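Local coordinates for conjugal transfer protein TRWB (Escherichia coli, PDB 1E9R) that probably acts as a ring-shaped, nucleotide-driven coupling protein that delivers DNA to the type IV secretion machinery during bacterial conjugation, at residues Glu120-Asn123 and Asp124-Gln128; Val263-Val266 and Cys267-Leu271; Asn90-Met93 and Leu94-Gly98; Gly227-Ile231 and Arg232-Glu236; Arg170-Phe173 and His174-Ile178. All blocks are in the same frame, centred on the assembly; numbering follows the deposited sequence.

Interaction 1. Residues Glu120-Asn123 and Asp124-Gln128; sequences EIRN and DYDWQ
Asp126 reaches back to Arg122 and Asn123 in a local, mostly polar contact at a type I beta turn, Asn123 to Asp126, which carries the loop after strand 103-105 into helix 126-134. The turn closes through its own backbone bond, Asp126 N to Asn123 O at 3.0 Å, and the aspartate side chain then braces the residues before it. With CG set beside its own backbone N (chi1 -70°), Asp126 brings OD2 within bonding distance of two consecutive amides. Arg122 N, 2.7 Å from Asp126 OD2, meets the anti lone pair; Asn123 N lies equally close to that oxygen, but above the carboxylate plane and on a straighter bond (166°). Water 1 also donates to Asp126 OD2, accepts from Asn123 ND2 and gives a weak bond to Tyr125 OH, whose stronger partner is Asp250 of a neighbouring subunit. A salt bridge from Arg232 to OD2 and one from Arg129 to OD1 add positive charge, which would be expected to keep the carboxylate ionised. The amide of Asn123 runs alongside the Tyr125 ring, their planes only 9° apart. Apolar packing flanks the turn: Ile121 crosses the Trp127 indole at about a right angle, CG1 and CD1 lying near its six-membered ring, while CG2 makes a CH-pi contact over one face, with Ile121 CG2 3.6 Å from Trp127 CE2.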
# COMPACT_ATOMS: atom_id res chain seq x y z
N GLU B 120 -23.14 0.75 -35.53
CA GLU B 120 -23.95 0.79 -34.31
C GLU B 120 -24.40 2.18 -33.92
O GLU B 120 -25.14 2.36 -32.95
CB GLU B 120 -23.17 0.18 -33.15
CG GLU B 120 -22.46 -1.13 -33.46
CD GLU B 120 -23.39 -2.25 -33.92
OE1 GLU B 120 -24.63 -2.08 -33.86
OE2 GLU B 120 -22.88 -3.30 -34.34
N ILE B 121 -23.98 3.17 -34.69
CA ILE B 121 -24.34 4.54 -34.36
C ILE B 121 -25.76 4.85 -34.82
O ILE B 121 -26.07 4.74 -36.01
CB ILE B 121 -23.35 5.53 -35.02
CG1 ILE B 121 -21.91 5.10 -34.73
CG2 ILE B 121 -23.60 6.94 -34.50
CD1 ILE B 121 -21.52 5.13 -33.26
N ARG B 122 -26.63 5.21 -33.88
CA ARG B 122 -28.00 5.58 -34.21
C ARG B 122 -28.17 7.05 -33.86
O ARG B 122 -28.56 7.86 -34.71
CB ARG B 122 -29.02 4.77 -33.40
CG ARG B 122 -28.93 3.26 -33.53
CD ARG B 122 -29.52 2.75 -34.81
NE ARG B 122 -29.58 1.29 -34.81
CZ ARG B 122 -30.44 0.56 -34.10
NH1 ARG B 122 -31.34 1.15 -33.32
NH2 ARG B 122 -30.42 -0.77 -34.19
N ASN B 123 -27.89 7.40 -32.61
CA ASN B 123 -28.01 8.78 -32.15
C ASN B 123 -26.66 9.41 -31.84
O ASN B 123 -25.64 8.72 -31.80
CB ASN B 123 -28.88 8.83 -30.90
CG ASN B 123 -30.25 8.26 -31.15
OD1 ASN B 123 -31.07 8.86 -31.84
ND2 ASN B 123 -30.51 7.08 -30.59
N ASP B 124 -26.66 10.71 -31.60
CA ASP B 124 -25.42 11.42 -31.31
C ASP B 124 -24.70 10.88 -30.09
O ASP B 124 -23.48 10.84 -30.06
CB ASP B 124 -25.69 12.91 -31.12
CG ASP B 124 -24.42 13.72 -30.94
OD1 ASP B 124 -23.44 13.48 -31.69
OD2 ASP B 124 -24.39 14.60 -30.04
N TYR B 125 -25.44 10.45 -29.08
CA TYR B 125 -24.81 9.94 -27.87
C TYR B 125 -24.18 8.55 -28.04
O TYR B 125 -23.52 8.05 -27.13
CB TYR B 125 -25.81 9.94 -26.70
CG TYR B 125 -26.82 8.80 -26.70
CD1 TYR B 125 -26.51 7.55 -26.13
CD2 TYR B 125 -28.10 8.98 -27.24
CE1 TYR B 125 -27.45 6.50 -26.11
CE2 TYR B 125 -29.05 7.94 -27.23
CZ TYR B 125 -28.72 6.71 -26.66
OH TYR B 125 -29.65 5.69 -26.67
N ASP B 126 -24.37 7.94 -29.21
CA ASP B 126 -23.80 6.61 -29.46
C ASP B 126 -22.32 6.66 -29.76
O ASP B 126 -21.64 5.64 -29.69
CB ASP B 126 -24.51 5.90 -30.60
CG ASP B 126 -25.90 5.48 -30.25
OD1 ASP B 126 -26.14 5.22 -29.06
OD2 ASP B 126 -26.75 5.40 -31.16
N TRP B 127 -21.81 7.84 -30.12
CA TRP B 127 -20.39 7.94 -30.42
C TRP B 127 -19.54 7.66 -29.19
O TRP B 127 -18.59 6.86 -29.26
CB TRP B 127 -20.05 9.32 -30.99
CG TRP B 127 -20.60 9.55 -32.37
CD1 TRP B 127 -21.62 10.38 -32.72
CD2 TRP B 127 -20.17 8.92 -33.59
NE1 TRP B 127 -21.86 10.31 -34.07
CE2 TRP B 127 -20.98 9.42 -34.63
CE3 TRP B 127 -19.17 7.99 -33.90
CZ2 TRP B 127 -20.83 9.02 -35.96
CZ3 TRP B 127 -19.02 7.58 -35.22
CH2 TRP B 127 -19.85 8.10 -36.23
N GLN B 128 -19.86 8.29 -28.07
CA GLN B 128 -19.10 8.05 -26.84
C GLN B 128 -19.41 6.64 -26.32
O GLN B 128 -18.54 5.92 -25.82
CB GLN B 128 -19.44 9.09 -25.77
CG GLN B 128 -18.86 8.75 -24.38
CD GLN B 128 -17.32 8.47 -24.35
OE1 GLN B 128 -16.64 8.44 -25.39
NE2 GLN B 128 -16.79 8.26 -23.14
O HOH W 1 -29.09 5.03 -29.65

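Interaction 2. Residues Val263-Val266 and Cys267-Leu271; sequences VDVV and CTSIL
Ser269 and Val265, one helical turn apart, illustrate how a small hydroxyl side chain can be absorbed by the helix that carries it. From the backbone of Ser269, CB comes first against the carbonyl of the preceding turn, 3.1 Å from Val265 O. The torsion places OG beside the serine's own N (chi1 -66°), and the tip bends back to donate to the same oxygen, with Ser269 OG 2.8 Å from Val265 O. Ser269 N bonds there as well, so two donors grip one acceptor, arriving from opposite faces of its carbonyl plane. OG also brushes a valine methyl, Val265 CG1, at 3.8 Å, and has a further hydrogen-bond partner in Tyr130 OH of helix 126-134. Thr268 repeats the scheme one residue earlier: Thr268 OG1 donates to Asp264 O at 2.9 Å from above the carbonyl plane, while Thr268 N comes in almost head-on. The carboxylate of Asp264 is engaged elsewhere, by Ser133 OG and Ser296 N. The residues that take part are all buried. Such i to i-4 hydroxyl-to-carbonyl bonds are a familiar feature of serine and threonine within helices, here near the C-terminal end of helix 252-269, which makes the beta-alpha-beta crossover connection from strand 243-247 to the parallel strand 281-285.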
# COMPACT_ATOMS: atom_id res chain seq x y z
N VAL B 263 -18.05 -7.84 -27.19
CA VAL B 263 -18.74 -8.18 -25.96
C VAL B 263 -19.37 -6.93 -25.32
O VAL B 263 -20.51 -6.96 -24.87
CB VAL B 263 -17.78 -8.83 -24.95
CG1 VAL B 263 -18.48 -9.01 -23.61
CG2 VAL B 263 -17.30 -10.16 -25.49
N ASP B 264 -18.62 -5.83 -25.31
CA ASP B 264 -19.12 -4.60 -24.72
C ASP B 264 -20.25 -4.01 -25.56
O ASP B 264 -21.19 -3.43 -25.02
CB ASP B 264 -18.00 -3.57 -24.58
CG ASP B 264 -18.36 -2.45 -23.64
OD1 ASP B 264 -18.31 -2.69 -22.42
OD2 ASP B 264 -18.72 -1.35 -24.11
N VAL B 265 -20.16 -4.15 -26.88
CA VAL B 265 -21.22 -3.64 -27.74
C VAL B 265 -22.51 -4.34 -27.34
O VAL B 265 -23.56 -3.71 -27.24
CB VAL B 265 -20.95 -3.92 -29.23
CG1 VAL B 265 -22.19 -3.57 -30.05
CG2 VAL B 265 -19.76 -3.11 -29.70
N VAL B 266 -22.43 -5.65 -27.11
CA VAL B 266 -23.61 -6.41 -26.72
C VAL B 266 -24.15 -5.90 -25.38
O VAL B 266 -25.35 -5.67 -25.24
CB VAL B 266 -23.32 -7.92 -26.59
CG1 VAL B 266 -24.52 -8.64 -25.96
CG2 VAL B 266 -23.04 -8.51 -27.96
N CYS B 267 -23.26 -5.72 -24.41
CA CYS B 267 -23.67 -5.24 -23.10
C CYS B 267 -24.35 -3.87 -23.08
O CYS B 267 -25.30 -3.68 -22.32
CB CYS B 267 -22.47 -5.25 -22.17
SG CYS B 267 -21.81 -6.91 -21.84
N THR B 268 -23.89 -2.93 -23.90
CA THR B 268 -24.50 -1.60 -23.91
C THR B 268 -25.79 -1.58 -24.69
O THR B 268 -26.76 -0.92 -24.32
CB THR B 268 -23.64 -0.53 -24.59
OG1 THR B 268 -22.26 -0.82 -24.42
CG2 THR B 268 -23.94 0.83 -23.99
N SER B 269 -25.77 -2.30 -25.81
CA SER B 269 -26.91 -2.34 -26.71
C SER B 269 -28.20 -2.92 -26.14
O SER B 269 -29.28 -2.39 -26.44
CB SER B 269 -26.52 -3.07 -27.99
OG SER B 269 -25.55 -2.31 -28.69
N ILE B 270 -28.12 -3.98 -25.34
CA ILE B 270 -29.34 -4.56 -24.79
C ILE B 270 -30.11 -3.56 -23.94
O ILE B 270 -31.33 -3.66 -23.79
CB ILE B 270 -29.05 -5.78 -23.92
CG1 ILE B 270 -28.23 -5.34 -22.71
CG2 ILE B 270 -28.33 -6.85 -24.73
CD1 ILE B 270 -28.24 -6.33 -21.59
N LEU B 271 -29.40 -2.59 -23.37
CA LEU B 271 -30.01 -1.57 -22.54
C LEU B 271 -30.86 -0.63 -23.37
O LEU B 271 -31.62 0.19 -22.83
CB LEU B 271 -28.93 -0.76 -21.83
CG LEU B 271 -28.51 -1.16 -20.42
CD1 LEU B 271 -28.40 -2.65 -20.29
CD2 LEU B 271 -27.19 -0.47 -20.10

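Interaction 3. Residues Asn90-Met93 and Leu94-Gly98; sequences NGDM and LSKFG
Met93 and Phe97 form a Met-aromatic contact one turn apart on helix 92-97, the short helix that follows strand 83-89 in the mixed sheet of this P-loop NTPase-type domain. The sulfur comes to the ring's edge rather than over its face: Met93 SD is 5.0 Å from the Phe97 ring centroid, 82° off the ring normal, and Phe97 CE2 is the ring atom nearest the sulfur. Bends at chi2 and chi3 leave the sulfur beside the ring. The two residues are also tied through the backbone, by a short bond of 2.6 Å from Phe97 N to Met93 O. Outside the pair, Phe97 packs edge-to-face with Phe425, and Met93 lies against Ala74 of helix 66-79 and Phe244 of strand 243-247, so this flank of the helix is buried. The polar flank differs. Asp92 extends with CG opposite its backbone N (chi1 167°), and its carboxylate is shared between two cations: OD2 pairs with Arg71 of helix 66-79, whereas the extended chain of Lys96 crosses to OD1. The hydrogen bond within that second salt bridge is weak, with Lys96 NZ 3.3 Å from Asp92 OD1. Asp92 lies near, without touching, what appears to be the Walker A loop. Ser95 turns its hydroxyl back onto the helix, and Ser95 OG donates to Asp92 O at 2.6 Å.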
# COMPACT_ATOMS: atom_id res chain seq x y z
N ASN B 90 -11.68 -20.84 -30.53
CA ASN B 90 -11.47 -21.89 -31.51
C ASN B 90 -12.74 -22.41 -32.16
O ASN B 90 -12.74 -23.51 -32.72
CB ASN B 90 -10.74 -23.07 -30.86
CG ASN B 90 -9.40 -22.68 -30.32
OD1 ASN B 90 -8.57 -22.12 -31.04
ND2 ASN B 90 -9.16 -22.96 -29.05
N GLY B 91 -13.81 -21.63 -32.09
CA GLY B 91 -15.07 -22.05 -32.69
C GLY B 91 -15.60 -23.41 -32.28
O GLY B 91 -16.33 -24.05 -33.05
N ASP B 92 -15.24 -23.87 -31.08
CA ASP B 92 -15.69 -25.16 -30.58
C ASP B 92 -17.22 -25.29 -30.53
O ASP B 92 -17.79 -26.25 -31.03
CB ASP B 92 -15.12 -25.43 -29.19
CG ASP B 92 -15.81 -26.60 -28.50
OD1 ASP B 92 -15.77 -27.73 -29.04
OD2 ASP B 92 -16.40 -26.39 -27.41
N MET B 93 -17.88 -24.32 -29.92
CA MET B 93 -19.34 -24.36 -29.82
C MET B 93 -19.99 -24.13 -31.17
O MET B 93 -21.07 -24.66 -31.43
CB MET B 93 -19.83 -23.31 -28.82
CG MET B 93 -19.51 -23.67 -27.38
SD MET B 93 -20.97 -23.46 -26.36
CE MET B 93 -20.29 -22.38 -25.01
N LEU B 94 -19.34 -23.33 -32.00
CA LEU B 94 -19.85 -23.04 -33.34
C LEU B 94 -19.89 -24.34 -34.14
O LEU B 94 -20.85 -24.61 -34.87
CB LEU B 94 -18.92 -22.04 -34.05
CG LEU B 94 -19.08 -21.90 -35.57
CD1 LEU B 94 -20.44 -21.31 -35.91
CD2 LEU B 94 -17.97 -21.03 -36.12
N SER B 95 -18.83 -25.13 -33.98
CA SER B 95 -18.72 -26.39 -34.69
C SER B 95 -19.74 -27.42 -34.24
O SER B 95 -20.10 -28.32 -35.00
CB SER B 95 -17.31 -26.95 -34.53
OG SER B 95 -17.10 -27.41 -33.21
N LYS B 96 -20.24 -27.30 -33.01
CA LYS B 96 -21.20 -28.27 -32.53
C LYS B 96 -22.63 -27.76 -32.48
O LYS B 96 -23.56 -28.55 -32.62
CB LYS B 96 -20.80 -28.77 -31.14
CG LYS B 96 -19.56 -29.64 -31.15
CD LYS B 96 -19.05 -29.86 -29.74
CE LYS B 96 -17.71 -30.60 -29.74
NZ LYS B 96 -17.15 -30.69 -28.36
N PHE B 97 -22.81 -26.46 -32.29
CA PHE B 97 -24.16 -25.92 -32.21
C PHE B 97 -24.54 -24.91 -33.28
O PHE B 97 -25.67 -24.42 -33.31
CB PHE B 97 -24.38 -25.29 -30.83
CG PHE B 97 -24.03 -26.20 -29.69
CD1 PHE B 97 -24.64 -27.45 -29.56
CD2 PHE B 97 -23.10 -25.81 -28.74
CE1 PHE B 97 -24.32 -28.28 -28.50
CE2 PHE B 97 -22.77 -26.64 -27.68
CZ PHE B 97 -23.38 -27.88 -27.56
N GLY B 98 -23.58 -24.60 -34.16
CA GLY B 98 -23.82 -23.64 -35.21
C GLY B 98 -24.79 -24.08 -36.30
O GLY B 98 -24.56 -25.06 -37.00

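Interaction 4. Residues Gly227-Ile231 and Arg232-Glu236; sequences GDFSI and RSWLE
Phe229 turns its edge toward the face of the Trp234 indole in an offset edge-to-face pair, the centroids of the phenyl and the five-membered ring 5.6 Å apart and the planes at 60°. Trp234 CD1 lies at the phenyl edge, in its plane, and the closest touch is Phe229 CZ to Trp234 CB at 3.6 Å. Over one face of the phenyl, toward its rim, stands the backbone Ile231 N; at the indole edge lies Ile231 O, and Arg83 makes a cation-pi contact with the indole. The pair lies beside the start of helix 231-236, for which Ser230 is the N-cap. Its OG stands opposite the backbone N (chi1 170°), from where it accepts an almost straight bond (170°) from Ser233 N, 3.2 Å from Ser230 OG. The same hydroxyl bonds Glu120 OE1, while Glu120 OE2 takes the first helical amide, Ile231 N; the N-terminal end of the helix would probably stabilise that negative charge. Backbone bonding then begins with Trp234 N to Ser230 O at 2.8 Å. Around this cap, Ile231 packs on Trp262 and Val265 and Leu235 on Ser269, all of helix 252-269, Glu236 forms a salt bridge with Arg122 of the loop before helix 126-134, and the two aromatic rings rest on Ile103 of strand 103-105.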
# COMPACT_ATOMS: atom_id res chain seq x y z
N GLY B 227 -18.62 -4.58 -43.73
CA GLY B 227 -19.95 -4.96 -44.13
C GLY B 227 -20.92 -4.06 -43.41
O GLY B 227 -20.50 -3.09 -42.79
N ASP B 228 -22.20 -4.38 -43.48
CA ASP B 228 -23.20 -3.55 -42.83
C ASP B 228 -23.89 -4.25 -41.65
O ASP B 228 -24.92 -3.78 -41.17
CB ASP B 228 -24.25 -3.07 -43.84
CG ASP B 228 -24.85 -4.22 -44.64
OD1 ASP B 228 -24.56 -5.40 -44.34
OD2 ASP B 228 -25.62 -3.92 -45.59
N PHE B 229 -23.30 -5.35 -41.19
CA PHE B 229 -23.88 -6.05 -40.06
C PHE B 229 -23.87 -5.19 -38.80
O PHE B 229 -22.84 -4.60 -38.46
CB PHE B 229 -23.13 -7.35 -39.78
CG PHE B 229 -23.66 -8.09 -38.59
CD1 PHE B 229 -24.93 -8.64 -38.61
CD2 PHE B 229 -22.90 -8.19 -37.43
CE1 PHE B 229 -25.45 -9.29 -37.48
CE2 PHE B 229 -23.42 -8.84 -36.30
CZ PHE B 229 -24.69 -9.38 -36.33
N SER B 230 -25.02 -5.11 -38.13
CA SER B 230 -25.16 -4.33 -36.90
C SER B 230 -25.59 -5.22 -35.76
O SER B 230 -26.64 -5.85 -35.82
CB SER B 230 -26.19 -3.21 -37.08
OG SER B 230 -26.49 -2.60 -35.83
N ILE B 231 -24.77 -5.28 -34.71
CA ILE B 231 -25.09 -6.10 -33.55
C ILE B 231 -26.40 -5.61 -32.93
O ILE B 231 -27.19 -6.41 -32.45
CB ILE B 231 -23.96 -6.06 -32.51
CG1 ILE B 231 -22.70 -6.71 -33.08
CG2 ILE B 231 -24.39 -6.76 -31.23
CD1 ILE B 231 -21.48 -6.57 -32.21
N ARG B 232 -26.62 -4.30 -32.95
CA ARG B 232 -27.84 -3.72 -32.39
C ARG B 232 -29.07 -4.22 -33.14
O ARG B 232 -30.06 -4.64 -32.53
CB ARG B 232 -27.81 -2.19 -32.48
CG ARG B 232 -26.72 -1.57 -31.66
CD ARG B 232 -26.81 -0.06 -31.68
NE ARG B 232 -27.95 0.44 -30.92
CZ ARG B 232 -28.17 1.72 -30.68
NH1 ARG B 232 -27.32 2.63 -31.15
NH2 ARG B 232 -29.22 2.11 -29.98
N SER B 233 -29.00 -4.14 -34.46
CA SER B 233 -30.09 -4.59 -35.32
C SER B 233 -30.29 -6.09 -35.15
O SER B 233 -31.42 -6.57 -35.13
CB SER B 233 -29.78 -4.26 -36.78
OG SER B 233 -29.66 -2.86 -36.96
N TRP B 234 -29.19 -6.83 -35.04
CA TRP B 234 -29.26 -8.26 -34.85
C TRP B 234 -30.02 -8.60 -33.56
O TRP B 234 -30.87 -9.50 -33.54
CB TRP B 234 -27.85 -8.85 -34.78
CG TRP B 234 -27.84 -10.31 -34.49
CD1 TRP B 234 -28.12 -11.32 -35.35
CD2 TRP B 234 -27.55 -10.93 -33.22
NE1 TRP B 234 -28.04 -12.54 -34.71
CE2 TRP B 234 -27.69 -12.32 -33.40
CE3 TRP B 234 -27.20 -10.44 -31.96
CZ2 TRP B 234 -27.48 -13.24 -32.36
CZ3 TRP B 234 -27.00 -11.35 -30.92
CH2 TRP B 234 -27.14 -12.74 -31.13
N LEU B 235 -29.72 -7.89 -32.48
CA LEU B 235 -30.38 -8.15 -31.21
C LEU B 235 -31.88 -7.94 -31.32
O LEU B 235 -32.66 -8.69 -30.74
CB LEU B 235 -29.82 -7.23 -30.12
CG LEU B 235 -28.42 -7.58 -29.62
CD1 LEU B 235 -27.93 -6.50 -28.67
CD2 LEU B 235 -28.45 -8.93 -28.93
N GLU B 236 -32.26 -6.93 -32.08
CA GLU B 236 -33.66 -6.60 -32.26
C GLU B 236 -34.39 -7.56 -33.19
O GLU B 236 -35.60 -7.70 -33.11
CB GLU B 236 -33.79 -5.18 -32.80
CG GLU B 236 -33.13 -4.15 -31.92
CD GLU B 236 -33.22 -2.75 -32.49
OE1 GLU B 236 -32.71 -2.54 -33.62
OE2 GLU B 236 -33.79 -1.87 -31.80

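Interaction 5. Residues Arg170-Phe173 and His174-Ile178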
# COMPACT_ATOMS: atom_id res chain seq x y z
N ARG B 170 -10.25 2.48 -42.33
CA ARG B 170 -8.92 2.72 -42.85
C ARG B 170 -8.62 4.22 -42.75
O ARG B 170 -7.54 4.62 -42.33
CB ARG B 170 -8.84 2.23 -44.29
CG ARG B 170 -7.45 1.83 -44.76
CD ARG B 170 -7.51 0.56 -45.63
NE ARG B 170 -7.36 -0.66 -44.83
CZ ARG B 170 -7.57 -1.89 -45.29
NH1 ARG B 170 -7.95 -2.08 -46.56
NH2 ARG B 170 -7.40 -2.95 -44.50
N GLU B 171 -9.60 5.04 -43.12
CA GLU B 171 -9.45 6.49 -43.05
C GLU B 171 -9.31 6.95 -41.60
O GLU B 171 -8.52 7.86 -41.29
CB GLU B 171 -10.66 7.20 -43.68
CG GLU B 171 -10.50 7.52 -45.17
CD GLU B 171 -9.39 8.53 -45.43
OE1 GLU B 171 -9.51 9.68 -44.94
OE2 GLU B 171 -8.41 8.17 -46.13
N LEU B 172 -10.09 6.33 -40.73
CA LEU B 172 -10.09 6.62 -39.30
C LEU B 172 -8.71 6.29 -38.74
O LEU B 172 -8.13 7.06 -37.98
CB LEU B 172 -11.15 5.77 -38.60
CG LEU B 172 -11.31 5.97 -37.09
CD1 LEU B 172 -11.70 7.41 -36.77
CD2 LEU B 172 -12.36 5.01 -36.60
N PHE B 173 -8.19 5.13 -39.12
CA PHE B 173 -6.88 4.72 -38.64
C PHE B 173 -5.78 5.63 -39.17
O PHE B 173 -4.80 5.89 -38.47
CB PHE B 173 -6.62 3.28 -39.05
CG PHE B 173 -5.35 2.71 -38.49
CD1 PHE B 173 -5.27 2.29 -37.17
CD2 PHE B 173 -4.23 2.54 -39.30
CE1 PHE B 173 -4.10 1.72 -36.67
CE2 PHE B 173 -3.05 1.96 -38.81
CZ PHE B 173 -2.99 1.55 -37.50
N HIS B 174 -5.92 6.10 -40.41
CA HIS B 174 -4.90 6.96 -41.00
C HIS B 174 -4.77 8.26 -40.22
O HIS B 174 -3.70 8.65 -39.77
CB HIS B 174 -5.23 7.30 -42.46
CG HIS B 174 -4.35 8.35 -43.05
ND1 HIS B 174 -3.02 8.13 -43.35
CD2 HIS B 174 -4.58 9.67 -43.31
CE1 HIS B 174 -2.47 9.26 -43.76
NE2 HIS B 174 -3.39 10.21 -43.74
N TRP B 175 -5.90 8.93 -40.08
CA TRP B 175 -5.95 10.19 -39.38
C TRP B 175 -5.49 10.10 -37.93
O TRP B 175 -4.66 10.88 -37.50
CB TRP B 175 -7.37 10.74 -39.43
CG TRP B 175 -7.71 11.36 -40.74
CD1 TRP B 175 -8.68 10.97 -41.63
CD2 TRP B 175 -7.04 12.48 -41.33
NE1 TRP B 175 -8.66 11.79 -42.74
CE2 TRP B 175 -7.66 12.72 -42.58
CE3 TRP B 175 -5.98 13.30 -40.92
CZ2 TRP B 175 -7.25 13.76 -43.42
CZ3 TRP B 175 -5.58 14.32 -41.75
CH2 TRP B 175 -6.21 14.54 -42.99
N THR B 176 -6.03 9.13 -37.20
CA THR B 176 -5.70 8.99 -35.80
C THR B 176 -4.30 8.51 -35.48
O THR B 176 -3.82 8.78 -34.40
CB THR B 176 -6.71 8.05 -35.05
OG1 THR B 176 -6.71 6.75 -35.63
CG2 THR B 176 -8.11 8.63 -35.09
N THR B 177 -3.63 7.82 -36.41
CA THR B 177 -2.29 7.33 -36.09
C THR B 177 -1.23 7.50 -37.17
O THR B 177 -0.05 7.35 -36.89
CB THR B 177 -2.33 5.84 -35.68
OG1 THR B 177 -2.45 5.02 -36.84
CG2 THR B 177 -3.52 5.57 -34.77
N ILE B 178 -1.64 7.81 -38.39
CA ILE B 178 -0.68 7.95 -39.49
C ILE B 178 -0.45 9.38 -39.94
O ILE B 178 0.69 9.80 -40.12
CB ILE B 178 -1.11 7.12 -40.73
CG1 ILE B 178 -1.30 5.65 -40.34
CG2 ILE B 178 -0.05 7.22 -41.81
CD1 ILE B 178 -0.05 4.99 -39.83
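Phe173 and Thr177 meet near the C-terminal end of helix 169-178, where the helix widens into a pi-type turn at 174-178. Phe173 swings its ring out opposite the backbone N (chi1 -175°), laying one face beneath the threonine hydroxyl, and Thr177 OG1 sits over the ring centre, 3.6 Å from Phe173 CZ. The hydroxyl itself is spent on the backbone: with OG1 between N and the carbonyl carbon (chi1 78°), it donates to the helix, Thr177 OG1 to Phe173 O measuring 3.0 Å. Thr176 adopts a similar rotamer and does the same at 2.8 Å, from Thr176 OG1 to Leu172 O. In both threonines the residue's own amide binds the same carbonyl from the opposite face, so two successive carbonyls are doubly held. Glu171 and Trp175 lie side by side, the bent glutamate setting its carboxylate 82° to the indole plane; the bond from Trp175 NE1 to Glu171 OE1, 3.2 Å long, is weak because it is strongly bent. The indole also stacks with Phe187, and the phenyl of Phe173 packs on Leu192 of a neighbouring subunit. Leu172 packs on helix 141-163, and its CD1 touches Thr176 CG2 at 4.1 Å.

Overall arrangement
Interactions 1, 2 and 4 form one connected group: the residues of 120-128 touch both helix 231-236 and helix 252-269, which also pack on each other through valine, isoleucine and leucine side chains together with Ser269 and Arg232. Interactions 3 and 5 stand apart, their centres about 35 Å from one another. Burial alone does not set the chemistry. Interaction 2, its centre about 11 Å from that of the chain, folds its hydroxyls onto its own helix; interaction 5, its centre about 30 Å from the chain's, does likewise but also faces another subunit. Interaction 1, partly exposed, relies on a carboxylate and a water, whereas interactions 3 and 4, largely buried, combine aromatic contacts with polar bonds at the start of short helices.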